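Local coordinates for GTPase-activating protein skywalker (Drosophila melanogaster, PDB 5HJQ) that acts as a GTPase-activating protein for Rab35 in synaptic vesicle protein recycling and binds phosphoinositides through its TBC domain, at residues V305-L310 with F355-L360. Numbering follows the deposited sequence.
Sequences VALVIL and FSIRGL. With I3P (D-myo-inositol-1,4,5-triphosphate), chain B.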
ATOM      1  N   VAL A 305      -2.950   9.653  -1.073  1.00 51.19           N
ATOM      2  CA  VAL A 305      -3.763   9.291   0.084  1.00 50.92           C
ATOM      3  C   VAL A 305      -3.124   9.800   1.375  1.00 51.41           C
ATOM      4  O   VAL A 305      -3.815  10.162   2.329  1.00 55.16           O
ATOM      5  CB  VAL A 305      -3.970   7.760   0.155  1.00 48.51           C
ATOM      6  CG1 VAL A 305      -4.800   7.379   1.369  1.00 50.82           C
ATOM      7  CG2 VAL A 305      -4.639   7.263  -1.118  1.00 51.95           C
ATOM      8  N   ALA A 306      -1.796   9.842   1.391  1.00 53.45           N
ATOM      9  CA  ALA A 306      -1.057  10.371   2.529  1.00 50.44           C
ATOM     10  C   ALA A 306      -1.390  11.845   2.751  1.00 51.23           C
ATOM     11  O   ALA A 306      -1.610  12.277   3.882  1.00 53.91           O
ATOM     12  CB  ALA A 306       0.438  10.182   2.320  1.00 48.32           C
ATOM     13  N   LEU A 307      -1.431  12.605   1.661  1.00 50.08           N
ATOM     14  CA  LEU A 307      -1.799  14.017   1.709  1.00 52.97           C
ATOM     15  C   LEU A 307      -3.211  14.207   2.252  1.00 57.09           C
ATOM     16  O   LEU A 307      -3.448  15.054   3.117  1.00 51.65           O
ATOM     17  CB  LEU A 307      -1.690  14.648   0.319  1.00 47.25           C
ATOM     18  CG  LEU A 307      -0.323  14.592  -0.361  1.00 47.21           C
ATOM     19  CD1 LEU A 307      -0.383  15.258  -1.726  1.00 50.89           C
ATOM     20  CD2 LEU A 307       0.743  15.249   0.520  1.00 53.29           C
ATOM     21  N   VAL A 308      -4.141  13.408   1.730  1.00 53.71           N
ATOM     22  CA  VAL A 308      -5.549  13.478   2.114  1.00 47.54           C
ATOM     23  C   VAL A 308      -5.733  13.224   3.600  1.00 50.55           C
ATOM     24  O   VAL A 308      -6.442  13.965   4.281  1.00 58.46           O
ATOM     25  CB  VAL A 308      -6.399  12.460   1.318  1.00 53.06           C
ATOM     26  CG1 VAL A 308      -7.832  12.444   1.824  1.00 47.80           C
ATOM     27  CG2 VAL A 308      -6.368  12.795  -0.147  1.00 48.41           C
ATOM     28  N   ILE A 309      -5.092  12.171   4.096  1.00 50.38           N
ATOM     29  CA  ILE A 309      -5.138  11.841   5.515  1.00 55.89           C
ATOM     30  C   ILE A 309      -4.657  13.017   6.365  1.00 57.78           C
ATOM     31  O   ILE A 309      -5.276  13.359   7.375  1.00 55.53           O
ATOM     32  CB  ILE A 309      -4.284  10.599   5.834  1.00 57.45           C
ATOM     33  CG1 ILE A 309      -4.894   9.350   5.191  1.00 50.41           C
ATOM     34  CG2 ILE A 309      -4.144  10.412   7.338  1.00 50.42           C
ATOM     35  CD1 ILE A 309      -4.149   8.075   5.519  1.00 47.58           C
ATOM     36  N   LEU A 310      -3.562  13.641   5.938  1.00 57.51           N
ATOM     37  CA  LEU A 310      -2.991  14.778   6.655  1.00 57.72           C
ATOM     38  C   LEU A 310      -3.942  15.974   6.692  1.00 59.46           C
ATOM     39  O   LEU A 310      -4.070  16.638   7.720  1.00 64.69           O
ATOM     40  CB  LEU A 310      -1.657  15.190   6.027  1.00 58.96           C
ATOM     41  CG  LEU A 310      -0.479  14.278   6.373  1.00 58.05           C
ATOM     42  CD1 LEU A 310       0.719  14.588   5.499  1.00 54.31           C
ATOM     43  CD2 LEU A 310      -0.120  14.425   7.842  1.00 58.00           C
ATOM     44  N   PHE A 355      -7.364  12.209  -5.878  1.00 59.97           N
ATOM     45  CA  PHE A 355      -7.177  12.408  -7.307  1.00 59.43           C
ATOM     46  C   PHE A 355      -7.621  13.798  -7.752  1.00 57.55           C
ATOM     47  O   PHE A 355      -7.487  14.156  -8.921  1.00 62.12           O
ATOM     48  CB  PHE A 355      -7.918  11.320  -8.089  1.00 60.12           C
ATOM     49  CG  PHE A 355      -7.373   9.943  -7.854  1.00 60.82           C
ATOM     50  CD1 PHE A 355      -6.108   9.603  -8.301  1.00 61.85           C
ATOM     51  CD2 PHE A 355      -8.112   8.995  -7.170  1.00 59.48           C
ATOM     52  CE1 PHE A 355      -5.595   8.337  -8.085  1.00 62.87           C
ATOM     53  CE2 PHE A 355      -7.604   7.727  -6.947  1.00 59.24           C
ATOM     54  CZ  PHE A 355      -6.346   7.398  -7.409  1.00 56.65           C
ATOM     55  N   SER A 356      -8.140  14.581  -6.813  1.00 61.00           N
ATOM     56  CA  SER A 356      -8.428  15.988  -7.068  1.00 64.82           C
ATOM     57  C   SER A 356      -7.134  16.799  -7.056  1.00 64.24           C
ATOM     58  O   SER A 356      -7.060  17.887  -7.628  1.00 63.77           O
ATOM     59  CB  SER A 356      -9.403  16.540  -6.029  1.00 61.28           C
ATOM     60  OG  SER A 356     -10.642  15.858  -6.076  1.00 62.23           O
ATOM     61  N   ILE A 357      -6.115  16.247  -6.402  1.00 64.04           N
ATOM     62  CA  ILE A 357      -4.842  16.933  -6.191  1.00 62.44           C
ATOM     63  C   ILE A 357      -4.020  17.061  -7.474  1.00 66.60           C
ATOM     64  O   ILE A 357      -3.661  16.063  -8.100  1.00 70.65           O
ATOM     65  CB  ILE A 357      -4.006  16.207  -5.123  1.00 57.98           C
ATOM     66  CG1 ILE A 357      -4.715  16.281  -3.767  1.00 54.33           C
ATOM     67  CG2 ILE A 357      -2.613  16.811  -5.028  1.00 63.84           C
ATOM     68  CD1 ILE A 357      -4.076  15.435  -2.686  1.00 54.52           C
ATOM     69  N   ARG A 358      -3.719  18.301  -7.846  1.00 66.25           N
ATOM     70  CA  ARG A 358      -3.031  18.592  -9.098  1.00 70.50           C
ATOM     71  C   ARG A 358      -1.559  18.929  -8.887  1.00 70.31           C
ATOM     72  O   ARG A 358      -1.117  19.152  -7.761  1.00 62.67           O
ATOM     73  CB  ARG A 358      -3.726  19.750  -9.817  1.00 71.00           C
ATOM     74  CG  ARG A 358      -5.241  19.592  -9.952  1.00 72.36           C
ATOM     75  CD  ARG A 358      -5.633  18.863 -11.231  1.00 70.28           C
ATOM     76  NE  ARG A 358      -5.092  17.508 -11.290  1.00 80.14           N
ATOM     77  CZ  ARG A 358      -5.765  16.416 -10.942  1.00 75.43           C
ATOM     78  NH1 ARG A 358      -7.016  16.511 -10.513  1.00 70.68           N
ATOM     79  NH2 ARG A 358      -5.188  15.226 -11.028  1.00 77.33           N
ATOM     80  N   GLY A 359      -0.802  18.957  -9.979  1.00 70.15           N
ATOM     81  CA  GLY A 359       0.579  19.397  -9.939  1.00 74.90           C
ATOM     82  C   GLY A 359       1.584  18.305  -9.635  1.00 77.11           C
ATOM     83  O   GLY A 359       2.788  18.503  -9.797  1.00 74.42           O
ATOM     84  N   LEU A 360       1.097  17.152  -9.192  1.00 79.39           N
ATOM     85  CA  LEU A 360       1.987  16.048  -8.863  1.00 82.28           C
ATOM     86  C   LEU A 360       2.527  15.378 -10.123  1.00 83.14           C
ATOM     87  O   LEU A 360       2.099  14.288 -10.488  1.00 88.32           O
ATOM     88  CB  LEU A 360       1.274  15.023  -7.980  1.00 76.05           C
ATOM     89  CG  LEU A 360       0.894  15.509  -6.580  1.00 71.09           C
ATOM     90  CD1 LEU A 360       0.272  14.382  -5.770  1.00 68.27           C
ATOM     91  CD2 LEU A 360       2.105  16.069  -5.867  1.00 66.65           C
TER
HETATM   92  C1  I3P B 401      -1.117  15.570 -13.423  1.00 90.03           C
HETATM   93  C2  I3P B 401      -0.615  15.857 -14.828  1.00 89.25           C
HETATM   94  C3  I3P B 401       0.440  14.851 -15.289  1.00 91.91           C
HETATM   95  C4  I3P B 401       0.356  13.433 -14.725  1.00 92.84           C
HETATM   96  C5  I3P B 401      -0.680  13.118 -13.650  1.00 85.90           C
HETATM   97  C6  I3P B 401      -1.736  14.207 -13.419  1.00 83.11           C
HETATM   98  O1  I3P B 401      -2.118  16.512 -12.994  1.00 88.84           O
HETATM   99  O2  I3P B 401      -1.697  15.800 -15.710  1.00 93.79           O
HETATM  100  O3  I3P B 401       0.382  14.760 -16.710  1.00 95.72           O
HETATM  101  O4  I3P B 401       1.655  13.114 -14.189  1.00 95.84           O
HETATM  102  O5  I3P B 401      -1.335  11.924 -14.002  1.00 79.25           O
HETATM  103  O6  I3P B 401      -2.373  14.004 -12.162  1.00 87.35           O
HETATM  104  P1  I3P B 401      -2.114  18.038 -13.497  1.00 97.05           P
HETATM  105  O11 I3P B 401      -2.527  18.100 -14.925  1.00 95.27           O
HETATM  106  O12 I3P B 401      -3.110  18.822 -12.672  1.00 93.09           O
HETATM  107  O13 I3P B 401      -0.718  18.663 -13.316  1.00 83.90           O
HETATM  108  P4  I3P B 401       2.526  11.993 -14.942  1.00107.50           P
HETATM  109  O41 I3P B 401       1.813  11.571 -16.204  1.00101.95           O
HETATM  110  O42 I3P B 401       2.695  10.787 -14.016  1.00 92.77           O
HETATM  111  O43 I3P B 401       3.917  12.572 -15.296  1.00 98.60           O
HETATM  112  P5  I3P B 401      -1.973  11.028 -12.875  1.00 74.01           P
HETATM  113  O51 I3P B 401      -2.281   9.684 -13.425  1.00 79.97           O
HETATM  114  O52 I3P B 401      -0.997  10.879 -11.735  1.00 72.02           O
HETATM  115  O53 I3P B 401      -3.245  11.653 -12.366  1.00 69.42           O
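Ile357 runs slantwise across Leu307, its terminal methyl CD1 lying 3.8 Å from CD1 of Leu307 and 3.9 Å from the Leu307 CB, which places it against the base of the leucine as well as one branch. The first torsion of Ile357 (chi1 -65°) turns CG1 anti to its carbonyl carbon, and the extended second torsion then carries CD1 to the helix. The same methyl approaches Val308, whose CG2 branch comes within 4.3 Å of Ile357 CD1, so the isoleucine tip meets two successive residues of the helix. Leu360 makes a different kind of approach: it and Leu307 reach out tip to tip, with a looser 4.2 Å between Leu360 CD1 and Leu307 CD1. The cross-segment contact is therefore apolar, and it seats the turn after helix 347-356 on helix 300-317 of the all-helical TBC domain. Ile246 of helix 233-250 touches both Leu307 and Leu360. The turn itself belongs to the inositol trisphosphate pocket. There the Arg358 chain, bent at chi2 and chi3, brings its guanidinium between protein and ligand: NH1 donates to the Phe355 carbonyl O at 2.9 Å, tilted 19° from the carbonyl plane, while NH2 meets ligand O6 at 3.3 Å with that oxygen at the guanidinium edge, in its plane. These two bonds would restrict rotation of the group. Arg358 NE adds a weak bond to O12 of the ligand's phosphate (2.8 Å, bent to 124°), and Gly359 N gives another weak one to O13 of the same phosphate. The positive phi of Gly359 turns the backbone there. Arg304, one helical turn before Val308, bonds through NH1 to Ile357 O and through NH2 to the ligand.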